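Uncharacterized protein (PDB 3M4R) is of unknown function but probably an oxidoreductase, with an N-terminal class II aldolase/adducin-type domain that binds zinc. Local coordinates at residues 16-24 against 40-48; 76-87 against 113-122. All blocks are in the same frame, centred on the assembly; numbering follows the deposited sequence. Where two conformers were deposited one is given.

Interaction 1 (16-24 against 40-48); sequences DIDEVVYGS and NTSVKTTER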
ATOM      1  N   ASP A  16      -9.213   6.411 -12.454  1.00 27.74           N
ATOM      2  CA  ASP A  16      -8.289   5.770 -11.557  1.00 27.04           C
ATOM      3  C   ASP A  16      -8.684   5.941 -10.101  1.00 26.77           C
ATOM      4  O   ASP A  16      -8.577   5.006  -9.333  1.00 24.28           O
ATOM      5  CB  ASP A  16      -6.880   6.320 -11.752  1.00 26.92           C
ATOM      6  CG  ASP A  16      -6.256   5.834 -13.058  1.00 28.32           C
ATOM      7  OD1 ASP A  16      -6.778   4.847 -13.641  1.00 22.74           O
ATOM      8  OD2 ASP A  16      -5.260   6.437 -13.502  1.00 24.54           O
ATOM      9  N   ILE A  17      -9.116   7.134  -9.720  1.00 25.99           N
ATOM     10  CA  ILE A  17      -9.532   7.336  -8.332  1.00 26.33           C
ATOM     11  C   ILE A  17     -10.769   6.476  -7.969  1.00 25.92           C
ATOM     12  O   ILE A  17     -10.836   5.892  -6.883  1.00 25.71           O
ATOM     13  CB  ILE A  17      -9.694   8.841  -8.011  1.00 26.16           C
ATOM     14  CG1 ILE A  17      -8.286   9.495  -7.890  1.00 27.50           C
ATOM     15  CG2 ILE A  17     -10.466   9.035  -6.697  1.00 25.64           C
ATOM     16  CD1 ILE A  17      -8.262  11.082  -7.958  1.00 31.99           C
ATOM     17  N   ASP A  18     -11.747   6.402  -8.853  1.00 25.91           N
ATOM     18  CA  ASP A  18     -12.903   5.524  -8.606  1.00 26.67           C
ATOM     19  C   ASP A  18     -12.450   4.086  -8.373  1.00 25.47           C
ATOM     20  O   ASP A  18     -12.975   3.400  -7.493  1.00 23.73           O
ATOM     21  CB  ASP A  18     -13.943   5.553  -9.743  1.00 27.76           C
ATOM     22  CG  ASP A  18     -14.600   6.920  -9.930  1.00 31.73           C
ATOM     23  OD1 ASP A  18     -14.692   7.680  -8.961  1.00 37.16           O
ATOM     24  OD2 ASP A  18     -15.039   7.235 -11.060  1.00 39.11           O
ATOM     25  N   GLU A  19     -11.479   3.629  -9.155  1.00 24.62           N
ATOM     26  CA  GLU A  19     -10.967   2.255  -8.997  1.00 24.41           C
ATOM     27  C   GLU A  19     -10.279   2.018  -7.639  1.00 23.59           C
ATOM     28  O   GLU A  19     -10.567   1.045  -6.975  1.00 23.58           O
ATOM     29  CB  GLU A  19     -10.001   1.897 -10.136  1.00 24.02           C
ATOM     30  CG  GLU A  19      -9.482   0.444 -10.067  1.00 23.80           C
ATOM     31  CD  GLU A  19      -8.880  -0.010 -11.399  1.00 24.49           C
ATOM     32  OE1 GLU A  19      -8.928   0.766 -12.345  1.00 23.16           O
ATOM     33  OE2 GLU A  19      -8.325  -1.108 -11.501  1.00 23.62           O
ATOM     34  N   VAL A  20      -9.386   2.907  -7.236  1.00 23.06           N
ATOM     35  CA  VAL A  20      -8.699   2.790  -5.943  1.00 22.51           C
ATOM     36  C   VAL A  20      -9.675   2.914  -4.779  1.00 22.02           C
ATOM     37  O   VAL A  20      -9.479   2.232  -3.774  1.00 21.71           O
ATOM     38  CB  VAL A  20      -7.507   3.816  -5.766  1.00 23.35           C
ATOM     39  CG1 VAL A  20      -7.972   5.243  -5.375  1.00 20.99           C
ATOM     40  CG2 VAL A  20      -6.484   3.250  -4.732  1.00 23.05           C
ATOM     41  N   VAL A  21     -10.720   3.754  -4.917  1.00 20.96           N
ATOM     42  CA  VAL A  21     -11.746   3.912  -3.855  1.00 20.34           C
ATOM     43  C   VAL A  21     -12.457   2.560  -3.686  1.00 20.61           C
ATOM     44  O   VAL A  21     -12.653   2.060  -2.571  1.00 20.08           O
ATOM     45  CB  VAL A  21     -12.775   5.056  -4.178  1.00 20.22           C
ATOM     46  CG1 VAL A  21     -14.091   4.908  -3.372  1.00 18.64           C
ATOM     47  CG2 VAL A  21     -12.143   6.492  -3.929  1.00 19.93           C
ATOM     48  N   TYR A  22     -12.820   1.968  -4.807  1.00 19.11           N
ATOM     49  CA  TYR A  22     -13.490   0.682  -4.798  1.00 20.54           C
ATOM     50  C   TYR A  22     -12.690  -0.385  -4.075  1.00 19.98           C
ATOM     51  O   TYR A  22     -13.202  -1.044  -3.190  1.00 19.87           O
ATOM     52  CB  TYR A  22     -13.810   0.247  -6.219  1.00 20.71           C
ATOM     53  CG  TYR A  22     -14.562  -1.042  -6.238  1.00 21.58           C
ATOM     54  CD1 TYR A  22     -15.879  -1.097  -5.815  1.00 24.89           C
ATOM     55  CD2 TYR A  22     -13.941  -2.224  -6.646  1.00 23.02           C
ATOM     56  CE1 TYR A  22     -16.572  -2.290  -5.826  1.00 24.75           C
ATOM     57  CE2 TYR A  22     -14.609  -3.401  -6.653  1.00 25.63           C
ATOM     58  CZ  TYR A  22     -15.927  -3.441  -6.236  1.00 24.73           C
ATOM     59  OH  TYR A  22     -16.587  -4.649  -6.254  1.00 29.27           O
ATOM     60  N   GLY A  23     -11.416  -0.500  -4.413  1.00 21.10           N
ATOM     61  CA  GLY A  23     -10.542  -1.462  -3.769  1.00 22.16           C
ATOM     62  C   GLY A  23     -10.405  -1.206  -2.278  1.00 21.99           C
ATOM     63  O   GLY A  23     -10.391  -2.132  -1.493  1.00 21.94           O
ATOM     64  N   SER A  24     -10.295   0.071  -1.921  1.00 21.77           N
ATOM     65  CA  SER A  24     -10.120   0.480  -0.535  1.00 21.33           C
ATOM     66  C   SER A  24     -11.313   0.061   0.270  1.00 20.87           C
ATOM     67  O   SER A  24     -11.185  -0.499   1.341  1.00 19.65           O
ATOM     68  CB  SER A  24      -9.950   1.975  -0.481  1.00 20.71           C
ATOM     69  OG  SER A  24      -8.765   2.300  -1.171  1.00 20.75           O
ATOM     70  N   ASN A  40      -3.495   1.232   3.971  1.00 24.07           N
ATOM     71  CA  ASN A  40      -3.488   2.313   3.040  1.00 24.43           C
ATOM     72  C   ASN A  40      -3.311   1.782   1.622  1.00 23.52           C
ATOM     73  O   ASN A  40      -2.741   0.722   1.397  1.00 22.62           O
ATOM     74  CB  ASN A  40      -2.462   3.402   3.462  1.00 25.01           C
ATOM     75  CG  ASN A  40      -1.281   2.839   4.203  1.00 24.87           C
ATOM     76  OD1 ASN A  40      -0.427   2.205   3.588  1.00 28.18           O
ATOM     77  ND2 ASN A  40      -1.246   3.011   5.530  1.00 22.27           N
ATOM     78  N   THR A  41      -3.890   2.511   0.694  1.00 22.03           N
ATOM     79  CA  THR A  41      -3.875   2.178  -0.675  1.00 22.16           C
ATOM     80  C   THR A  41      -3.444   3.389  -1.494  1.00 22.54           C
ATOM     81  O   THR A  41      -3.476   4.551  -1.006  1.00 23.12           O
ATOM     82  CB  THR A  41      -5.286   1.814  -1.104  1.00 22.45           C
ATOM     83  OG1 THR A  41      -6.177   2.893  -0.728  1.00 21.44           O
ATOM     84  CG2 THR A  41      -5.724   0.482  -0.400  1.00 20.06           C
ATOM     85  N   SER A  42      -3.153   3.131  -2.768  1.00 21.85           N
ATOM     86  CA  SER A  42      -2.703   4.173  -3.660  1.00 23.19           C
ATOM     87  C   SER A  42      -2.861   3.780  -5.115  1.00 23.30           C
ATOM     88  O   SER A  42      -2.967   2.616  -5.437  1.00 20.81           O
ATOM     89  CB  SER A  42      -1.268   4.537  -3.384  1.00 23.30           C
ATOM     90  OG  SER A  42      -0.380   3.520  -3.786  1.00 25.11           O
ATOM     91  N   VAL A  43      -2.965   4.783  -5.966  1.00 22.79           N
ATOM     92  CA  VAL A  43      -2.950   4.591  -7.390  1.00 22.70           C
ATOM     93  C   VAL A  43      -2.045   5.671  -8.013  1.00 23.06           C
ATOM     94  O   VAL A  43      -2.129   6.828  -7.625  1.00 22.12           O
ATOM     95  CB  VAL A  43      -4.358   4.640  -7.986  1.00 24.06           C
ATOM     96  CG1 VAL A  43      -5.044   5.937  -7.653  1.00 22.60           C
ATOM     97  CG2 VAL A  43      -4.308   4.328  -9.504  1.00 22.17           C
ATOM     98  N   LYS A  44      -1.180   5.261  -8.937  1.00 22.85           N
ATOM     99  CA  LYS A  44      -0.361   6.186  -9.714  1.00 23.45           C
ATOM    100  C   LYS A  44      -1.111   6.623 -10.984  1.00 24.84           C
ATOM    101  O   LYS A  44      -1.635   5.800 -11.749  1.00 25.03           O
ATOM    102  CB  LYS A  44       0.978   5.553 -10.067  1.00 24.48           C
ATOM    103  CG  LYS A  44       1.830   5.280  -8.827  1.00 24.31           C
ATOM    104  CD  LYS A  44       3.079   4.493  -9.187  1.00 24.12           C
ATOM    105  CE  LYS A  44       3.863   4.068  -7.911  1.00 22.57           C
ATOM    106  NZ  LYS A  44       3.160   3.024  -7.084  1.00 22.22           N
ATOM    107  N   THR A  45      -1.217   7.941 -11.176  1.00 25.77           N
ATOM    108  CA  THR A  45      -2.156   8.467 -12.136  1.00 26.40           C
ATOM    109  C   THR A  45      -1.589   9.670 -12.843  1.00 27.04           C
ATOM    110  O   THR A  45      -0.592  10.225 -12.411  1.00 26.19           O
ATOM    111  CB  THR A  45      -3.479   8.773 -11.405  1.00 26.70           C
ATOM    112  OG1 THR A  45      -4.531   8.914 -12.371  1.00 29.05           O
ATOM    113  CG2 THR A  45      -3.368  10.000 -10.518  1.00 28.21           C
ATOM    114  N   THR A  46      -2.217  10.072 -13.947  1.00 27.23           N
ATOM    115  CA  THR A  46      -1.805  11.283 -14.695  1.00 26.65           C
ATOM    116  C   THR A  46      -2.777  12.391 -14.464  1.00 26.87           C
ATOM    117  O   THR A  46      -3.983  12.200 -14.631  1.00 27.43           O
ATOM    118  CB  THR A  46      -1.764  10.945 -16.180  1.00 26.99           C
ATOM    119  OG1 THR A  46      -0.935   9.807 -16.323  1.00 25.61           O
ATOM    120  CG2 THR A  46      -1.202  12.067 -17.054  1.00 25.18           C
ATOM    121  N   GLU A  47      -2.250  13.566 -14.082  1.00 25.49           N
ATOM    122  CA  GLU A  47      -3.047  14.720 -13.799  1.00 25.69           C
ATOM    123  C   GLU A  47      -2.347  15.975 -14.343  1.00 24.78           C
ATOM    124  O   GLU A  47      -1.155  15.945 -14.660  1.00 23.19           O
ATOM    125  CB  GLU A  47      -3.203  14.890 -12.288  1.00 27.19           C
ATOM    126  CG  GLU A  47      -3.669  13.669 -11.603  1.00 26.49           C
ATOM    127  CD  GLU A  47      -4.020  13.893 -10.140  1.00 30.20           C
ATOM    128  OE1 GLU A  47      -3.765  15.001  -9.590  1.00 27.37           O
ATOM    129  OE2 GLU A  47      -4.540  12.929  -9.532  1.00 30.42           O
ATOM    130  N   ARG A  48      -3.115  17.048 -14.487  1.00 25.07           N
ATOM    131  CA  ARG A  48      -2.569  18.367 -14.808  1.00 25.48           C
ATOM    132  C   ARG A  48      -2.362  19.088 -13.517  1.00 25.92           C
ATOM    133  O   ARG A  48      -3.234  19.072 -12.669  1.00 25.90           O
ATOM    134  CB  ARG A  48      -3.547  19.180 -15.689  1.00 26.22           C
TER
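Val20 faces Val43 where helix 16-24 runs nearly antiparallel to strand 40-48, the two axes 8.2 Å apart at an angle of 163°. The nearest backbone pairs are one helical turn apart: Asp16 lies by Thr45, Val20 by Val43 and Ser24 by Thr41. These strand residues are every second one and point toward the helix.

The middle of the contact is apolar. Val20 CB lies 3.8 Å from Val43 CG1. The Val20 methyl CG2 stands anti to the backbone N and rests 3.6 Å from Ser42 O. Val43 CG2 turns toward the start of the helix and packs on Asp16 CB at 4.0 Å.

A polar contact closes each end. At one, Thr45 OG1 donates to Asp16 OD2 at 2.8 Å. Asp16 OD2 accepts on its anti lone pair. The hydroxyl gets there because OG1 is anti to its own backbone N (chi1 -163°). Asp16 OD2 also forms a salt bridge with Lys126, so a charge and a hydroxyl share one oxygen. At the other end, Thr41 OG1 donates to Ser24 OG at 2.7 Å. Ser24 OG in turn donates to Val20 O, also at 2.7 Å, one turn back in the helix. Ser24 N reaches Val20 O from the opposite face of the carbonyl plane. The buried hydroxyls thus form a short relay from strand to helix backbone.

The helix covers part of one face of the mixed sheet of this class II aldolase-type domain. Phe75 of strand 75-79 touches Val20, Ser24 and Thr41, and Phe127 of strand 127-131 touches Val43. Strand 40-48 lies between strands 54-61 and 127-131 and pairs with both in antiparallel fashion.

Interaction 2 (76-87 against 113-122); sequences TGIRMDDALAAA and PSVETFLHAF. With ZN (zinc ion), chain B.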
ATOM      1  N   THR A  76      -4.949  11.881  -1.407  1.00 21.85           N
ATOM      2  CA  THR A  76      -4.172  13.139  -1.471  1.00 20.56           C
ATOM      3  C   THR A  76      -3.142  12.910  -2.558  1.00 21.22           C
ATOM      4  O   THR A  76      -2.524  11.825  -2.644  1.00 22.63           O
ATOM      5  CB  THR A  76      -3.576  13.459  -0.120  1.00 20.43           C
ATOM      6  OG1 THR A  76      -4.627  13.949   0.764  1.00 20.47           O
ATOM      7  CG2 THR A  76      -2.378  14.526  -0.170  1.00 19.27           C
ATOM      8  N   GLY A  77      -2.967  13.924  -3.414  1.00 21.08           N
ATOM      9  CA  GLY A  77      -2.042  13.859  -4.544  1.00 20.51           C
ATOM     10  C   GLY A  77      -0.627  14.230  -4.170  1.00 20.67           C
ATOM     11  O   GLY A  77      -0.399  15.366  -3.708  1.00 21.37           O
ATOM     12  N   ILE A  78       0.314  13.315  -4.429  1.00 20.83           N
ATOM     13  CA  ILE A  78       1.745  13.527  -4.183  1.00 20.86           C
ATOM     14  C   ILE A  78       2.473  13.461  -5.502  1.00 20.51           C
ATOM     15  O   ILE A  78       2.268  12.539  -6.313  1.00 20.16           O
ATOM     16  CB  ILE A  78       2.310  12.457  -3.179  1.00 21.27           C
ATOM     17  CG1 ILE A  78       1.547  12.506  -1.846  1.00 23.35           C
ATOM     18  CG2 ILE A  78       3.845  12.595  -2.931  1.00 20.92           C
ATOM     19  CD1 ILE A  78       1.680  13.816  -1.006  1.00 20.02           C
ATOM     20  N   ARG A  79       3.317  14.427  -5.761  1.00 20.10           N
ATOM     21  CA  ARG A  79       4.085  14.418  -7.012  0.50 20.33           C
ATOM     22  C   ARG A  79       5.043  13.244  -6.994  1.00 20.48           C
ATOM     23  O   ARG A  79       5.823  13.114  -6.082  1.00 20.57           O
ATOM     24  CB  ARG A  79       4.888  15.707  -7.192  0.50 19.82           C
ATOM     25  CG  ARG A  79       4.046  16.969  -7.208  0.50 19.14           C
ATOM     26  CD  ARG A  79       4.858  18.268  -7.320  0.50 18.92           C
ATOM     27  NE  ARG A  79       3.865  19.306  -7.512  0.50 19.97           N
ATOM     28  CZ  ARG A  79       3.452  19.773  -8.680  0.50 18.42           C
ATOM     29  NH1 ARG A  79       4.021  19.393  -9.821  0.50 21.71           N
ATOM     30  NH2 ARG A  79       2.490  20.672  -8.686  0.50 19.97           N
HETATM   31  N   MSE A  80       4.990  12.385  -8.019  1.00 22.10           N
HETATM   32  CA  MSE A  80       5.873  11.227  -8.075  1.00 22.11           C
HETATM   33  C   MSE A  80       7.306  11.653  -8.310  1.00 23.57           C
HETATM   34  O   MSE A  80       8.203  11.038  -7.746  1.00 22.88           O
HETATM   35  CB  MSE A  80       5.457  10.215  -9.160  1.00 23.64           C
HETATM   36  CG  MSE A  80       4.353   9.245  -8.629  1.00 22.40           C
HETATM   37 SE   MSE A  80       4.965   8.001  -7.245  1.00 19.97          SE
HETATM   38  CE  MSE A  80       6.192   7.052  -8.426  1.00 18.64           C
ATOM     39  N   ASP A  81       7.532  12.688  -9.108  1.00 23.14           N
ATOM     40  CA  ASP A  81       8.886  13.210  -9.287  1.00 24.86           C
ATOM     41  C   ASP A  81       9.525  13.502  -7.933  1.00 23.28           C
ATOM     42  O   ASP A  81      10.637  13.095  -7.674  1.00 23.09           O
ATOM     43  CB  ASP A  81       8.875  14.522 -10.068  1.00 26.56           C
ATOM     44  CG  ASP A  81       8.867  14.319 -11.568  1.00 33.21           C
ATOM     45  OD1 ASP A  81       9.025  13.168 -12.033  1.00 40.35           O
ATOM     46  OD2 ASP A  81       8.731  15.354 -12.298  1.00 43.64           O
ATOM     47  N   ASP A  82       8.776  14.171  -7.058  1.00 22.48           N
ATOM     48  CA  ASP A  82       9.237  14.513  -5.707  1.00 21.27           C
ATOM     49  C   ASP A  82       9.454  13.241  -4.842  1.00 20.95           C
ATOM     50  O   ASP A  82      10.474  13.062  -4.194  1.00 20.69           O
ATOM     51  CB  ASP A  82       8.218  15.391  -5.017  1.00 20.69           C
ATOM     52  CG  ASP A  82       8.198  16.830  -5.526  1.00 23.67           C
ATOM     53  OD1 ASP A  82       8.840  17.118  -6.567  1.00 22.70           O
ATOM     54  OD2 ASP A  82       7.557  17.671  -4.836  1.00 20.74           O
ATOM     55  N   ALA A  83       8.462  12.371  -4.813  1.00 21.12           N
ATOM     56  CA  ALA A  83       8.573  11.156  -4.028  1.00 20.95           C
ATOM     57  C   ALA A  83       9.727  10.280  -4.494  1.00 20.93           C
ATOM     58  O   ALA A  83      10.490   9.796  -3.691  1.00 21.61           O
ATOM     59  CB  ALA A  83       7.192  10.386  -4.003  1.00 20.55           C
ATOM     60  N   LEU A  84       9.913  10.100  -5.790  1.00 21.86           N
ATOM     61  CA  LEU A  84      10.948   9.199  -6.253  1.00 22.24           C
ATOM     62  C   LEU A  84      12.319   9.796  -5.995  1.00 22.94           C
ATOM     63  O   LEU A  84      13.325   9.068  -5.892  1.00 22.90           O
ATOM     64  CB  LEU A  84      10.796   8.911  -7.762  1.00 23.42           C
ATOM     65  CG  LEU A  84       9.729   7.890  -8.191  1.00 25.70           C
ATOM     66  CD1 LEU A  84       9.636   7.800  -9.739  1.00 28.79           C
ATOM     67  CD2 LEU A  84       9.997   6.504  -7.575  1.00 25.21           C
ATOM     68  N   ALA A  85      12.397  11.126  -5.892  1.00 21.50           N
ATOM     69  CA  ALA A  85      13.694  11.760  -5.641  1.00 21.55           C
ATOM     70  C   ALA A  85      14.154  11.463  -4.242  1.00 20.75           C
ATOM     71  O   ALA A  85      15.318  11.542  -3.970  1.00 20.98           O
ATOM     72  CB  ALA A  85      13.627  13.300  -5.864  1.00 20.32           C
ATOM     73  N   ALA A  86      13.228  11.110  -3.354  1.00 21.84           N
ATOM     74  CA  ALA A  86      13.549  10.775  -1.951  1.00 22.08           C
ATOM     75  C   ALA A  86      14.356   9.491  -1.822  1.00 23.17           C
ATOM     76  O   ALA A  86      15.011   9.267  -0.792  1.00 21.99           O
ATOM     77  CB  ALA A  86      12.218  10.628  -1.104  1.00 22.30           C
ATOM     78  N   ALA A  87      14.299   8.638  -2.848  1.00 25.13           N
ATOM     79  CA  ALA A  87      15.010   7.349  -2.830  1.00 26.44           C
ATOM     80  C   ALA A  87      16.501   7.530  -2.679  1.00 28.30           C
ATOM     81  O   ALA A  87      17.172   6.647  -2.168  1.00 28.88           O
ATOM     82  CB  ALA A  87      14.697   6.540  -4.094  1.00 26.67           C
ATOM     83  N   PRO A 113      -1.224  13.234   3.767  1.00 22.28           N
ATOM     84  CA  PRO A 113      -1.113  11.911   3.205  1.00 21.66           C
ATOM     85  C   PRO A 113      -0.639  10.907   4.269  1.00 21.33           C
ATOM     86  O   PRO A 113      -0.003  11.283   5.265  1.00 19.12           O
ATOM     87  CB  PRO A 113      -0.055  12.081   2.090  1.00 21.58           C
ATOM     88  CG  PRO A 113       0.820  13.172   2.607  1.00 20.60           C
ATOM     89  CD  PRO A 113      -0.104  14.113   3.332  1.00 22.50           C
ATOM     90  N   SER A 114      -1.015   9.649   4.068  1.00 20.19           N
ATOM     91  CA  SER A 114      -0.542   8.531   4.899  1.00 21.10           C
ATOM     92  C   SER A 114       0.937   8.671   5.238  1.00 21.03           C
ATOM     93  O   SER A 114       1.744   8.945   4.351  1.00 21.65           O
ATOM     94  CB  SER A 114      -0.716   7.200   4.137  1.00 21.24           C
ATOM     95  OG  SER A 114      -0.211   6.091   4.903  1.00 22.91           O
ATOM     96  N   VAL A 115       1.277   8.480   6.508  1.00 23.47           N
ATOM     97  CA  VAL A 115       2.700   8.355   6.937  1.00 23.86           C
ATOM     98  C   VAL A 115       3.452   7.184   6.249  1.00 24.32           C
ATOM     99  O   VAL A 115       4.703   7.148   6.240  1.00 23.15           O
ATOM    100  CB  VAL A 115       2.866   8.314   8.507  1.00 25.63           C
ATOM    101  CG1 VAL A 115       2.290   9.581   9.133  1.00 22.99           C
ATOM    102  CG2 VAL A 115       2.199   7.052   9.153  1.00 25.10           C
ATOM    103  N   GLU A 116       2.716   6.272   5.596  1.00 23.81           N
ATOM    104  CA  GLU A 116       3.335   5.165   4.844  1.00 23.75           C
ATOM    105  C   GLU A 116       3.419   5.394   3.367  1.00 23.16           C
ATOM    106  O   GLU A 116       3.620   4.434   2.607  1.00 22.75           O
ATOM    107  CB  GLU A 116       2.549   3.851   5.123  1.00 23.38           C
ATOM    108  CG  GLU A 116       2.413   3.666   6.618  1.00 24.15           C
ATOM    109  CD  GLU A 116       2.207   2.242   7.065  1.00 26.46           C
ATOM    110  OE1 GLU A 116       1.002   1.887   7.265  1.00 25.67           O
ATOM    111  OE2 GLU A 116       3.231   1.509   7.264  1.00 26.04           O
ATOM    112  N   THR A 117       3.332   6.658   2.939  1.00 21.97           N
ATOM    113  CA  THR A 117       3.278   6.974   1.530  1.00 21.10           C
ATOM    114  C   THR A 117       4.450   6.445   0.751  1.00 21.46           C
ATOM    115  O   THR A 117       4.297   6.066  -0.423  1.00 21.09           O
ATOM    116  CB  THR A 117       3.121   8.524   1.295  1.00 22.18           C
ATOM    117  OG1 THR A 117       1.818   8.931   1.750  1.00 20.17           O
ATOM    118  CG2 THR A 117       3.282   8.853  -0.163  1.00 21.88           C
ATOM    119  N   PHE A 118       5.625   6.442   1.352  1.00 21.01           N
ATOM    120  CA  PHE A 118       6.802   5.970   0.615  1.00 22.28           C
ATOM    121  C   PHE A 118       6.777   4.474   0.297  1.00 22.74           C
ATOM    122  O   PHE A 118       7.380   4.069  -0.690  1.00 21.52           O
ATOM    123  CB  PHE A 118       8.086   6.331   1.302  1.00 22.31           C
ATOM    124  CG  PHE A 118       8.416   7.805   1.190  1.00 21.42           C
ATOM    125  CD1 PHE A 118       8.778   8.341  -0.020  1.00 22.33           C
ATOM    126  CD2 PHE A 118       8.274   8.643   2.267  1.00 19.89           C
ATOM    127  CE1 PHE A 118       9.060   9.699  -0.140  1.00 24.61           C
ATOM    128  CE2 PHE A 118       8.577  10.013   2.156  1.00 24.36           C
ATOM    129  CZ  PHE A 118       8.965  10.532   0.940  1.00 20.90           C
ATOM    130  N   LEU A 119       6.013   3.666   1.050  1.00 23.71           N
ATOM    131  CA  LEU A 119       5.842   2.236   0.638  1.00 24.03           C
ATOM    132  C   LEU A 119       5.220   2.155  -0.747  1.00 24.31           C
ATOM    133  O   LEU A 119       5.542   1.264  -1.589  1.00 24.40           O
ATOM    134  CB  LEU A 119       4.956   1.444   1.609  1.00 24.92           C
ATOM    135  CG  LEU A 119       5.366   1.340   3.076  1.00 27.01           C
ATOM    136  CD1 LEU A 119       4.321   0.544   3.914  1.00 25.12           C
ATOM    137  CD2 LEU A 119       6.771   0.733   3.212  1.00 25.20           C
ATOM    138  N   HIS A 120       4.316   3.086  -0.980  1.00 23.19           N
ATOM    139  CA  HIS A 120       3.544   3.148  -2.217  1.00 23.14           C
ATOM    140  C   HIS A 120       4.358   3.724  -3.384  1.00 22.55           C
ATOM    141  O   HIS A 120       4.352   3.200  -4.550  1.00 22.78           O
ATOM    142  CB  HIS A 120       2.310   3.983  -1.940  1.00 23.16           C
ATOM    143  CG  HIS A 120       1.373   3.322  -0.968  1.00 22.75           C
ATOM    144  ND1 HIS A 120       0.302   2.557  -1.394  1.00 19.79           N
ATOM    145  CD2 HIS A 120       1.354   3.285   0.387  1.00 22.34           C
ATOM    146  CE1 HIS A 120      -0.328   2.073  -0.329  1.00 21.56           C
ATOM    147  NE2 HIS A 120       0.283   2.499   0.766  1.00 22.85           N
ATOM    148  N   ALA A 121       5.019   4.829  -3.091  1.00 20.83           N
ATOM    149  CA  ALA A 121       5.763   5.571  -4.136  1.00 20.81           C
ATOM    150  C   ALA A 121       6.880   4.729  -4.694  1.00 20.31           C
ATOM    151  O   ALA A 121       7.149   4.778  -5.886  1.00 20.79           O
ATOM    152  CB  ALA A 121       6.343   6.936  -3.581  1.00 18.99           C
ATOM    153  N   PHE A 122       7.514   3.947  -3.825  1.00 20.89           N
ATOM    154  CA  PHE A 122       8.716   3.202  -4.158  1.00 21.46           C
ATOM    155  C   PHE A 122       8.452   1.807  -4.765  1.00 22.66           C
ATOM    156  O   PHE A 122       9.400   1.131  -5.091  1.00 23.28           O
ATOM    157  CB  PHE A 122       9.594   2.998  -2.938  1.00 20.72           C
ATOM    158  CG  PHE A 122      10.270   4.245  -2.422  1.00 21.92           C
ATOM    159  CD1 PHE A 122      10.358   5.404  -3.169  1.00 23.32           C
ATOM    160  CD2 PHE A 122      10.871   4.219  -1.182  1.00 21.76           C
ATOM    161  CE1 PHE A 122      11.016   6.507  -2.656  1.00 23.02           C
ATOM    162  CE2 PHE A 122      11.534   5.302  -0.663  1.00 23.37           C
ATOM    163  CZ  PHE A 122      11.602   6.453  -1.394  1.00 23.71           C
TER
HETATM  164 ZN    ZN B 220       1.757  -0.148   7.933  1.00 37.37          ZN
HETATM  165  O   HOH W   1       2.104   0.747   9.713  1.00 21.59           O
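Ala121 and Phe122, at the end of helix 117-121, meet helix 80-85 and the turn after it, while Pro113 meets strand 76-79. Ala121 CB lies 3.6 Å from Ala83 CB. The axes of the two helical segments approach to 9.9 Å at an angle of 101°. Selenomethionine Met80 bends at chi2 and chi3 and brings SE to 4.1 Å from Ala121 CB.

The Phe122 ring reaches the following turn. Its CE1 is 3.5 Å from Ala83 O, which lies at the ring edge, and 4.0 Å from Ala87 CB. Phe118 also presents its edge to Ala83 O, and its CE1 lies 3.4 Å from Ala86 CB.

Pro113 makes the contact at the other end. Its CG is 3.8 Å from Ile78 CD1, the two side chains crossing at about a right angle, and its CB touches Thr76 CG2.

Polar bonds lie within 113-122: Ser114 O accepts from Thr117 OG1 at 2.6 Å, and Ser114 OG accepts from Glu116 N, an ST turn. Glu116 binds zinc through both carboxylate oxygens, with His130, His132 and His188.

The contact is mainly apolar, with ring edges and methyl groups against backbone carbonyl oxygens. This packing takes one side of 113-122 and leaves the metal ligand on another.

In the fold
Interaction 1 closes along the chain before interaction 2 opens, and their centres are about 14 Å apart. Both reach the same mixed sheet: interaction 1 uses strand 40-48, and interaction 2 includes strand 75-79 at one edge. They meet at His120. Its ND1 probably hydrogen-bonds to Ser42 OG, and its backbone O to Lys44 NZ. Ser42 and Lys44 point away from helix 16-24, so strand 40-48 links that helix to helix 117-121. All four segments belong to the class II aldolase/adducin-type domain. Segment 113-122 supplies the zinc ligand Glu116. Interaction 1 supplies none but lies near the site: the side chain of Thr41 is about 11 Å from the zinc ion.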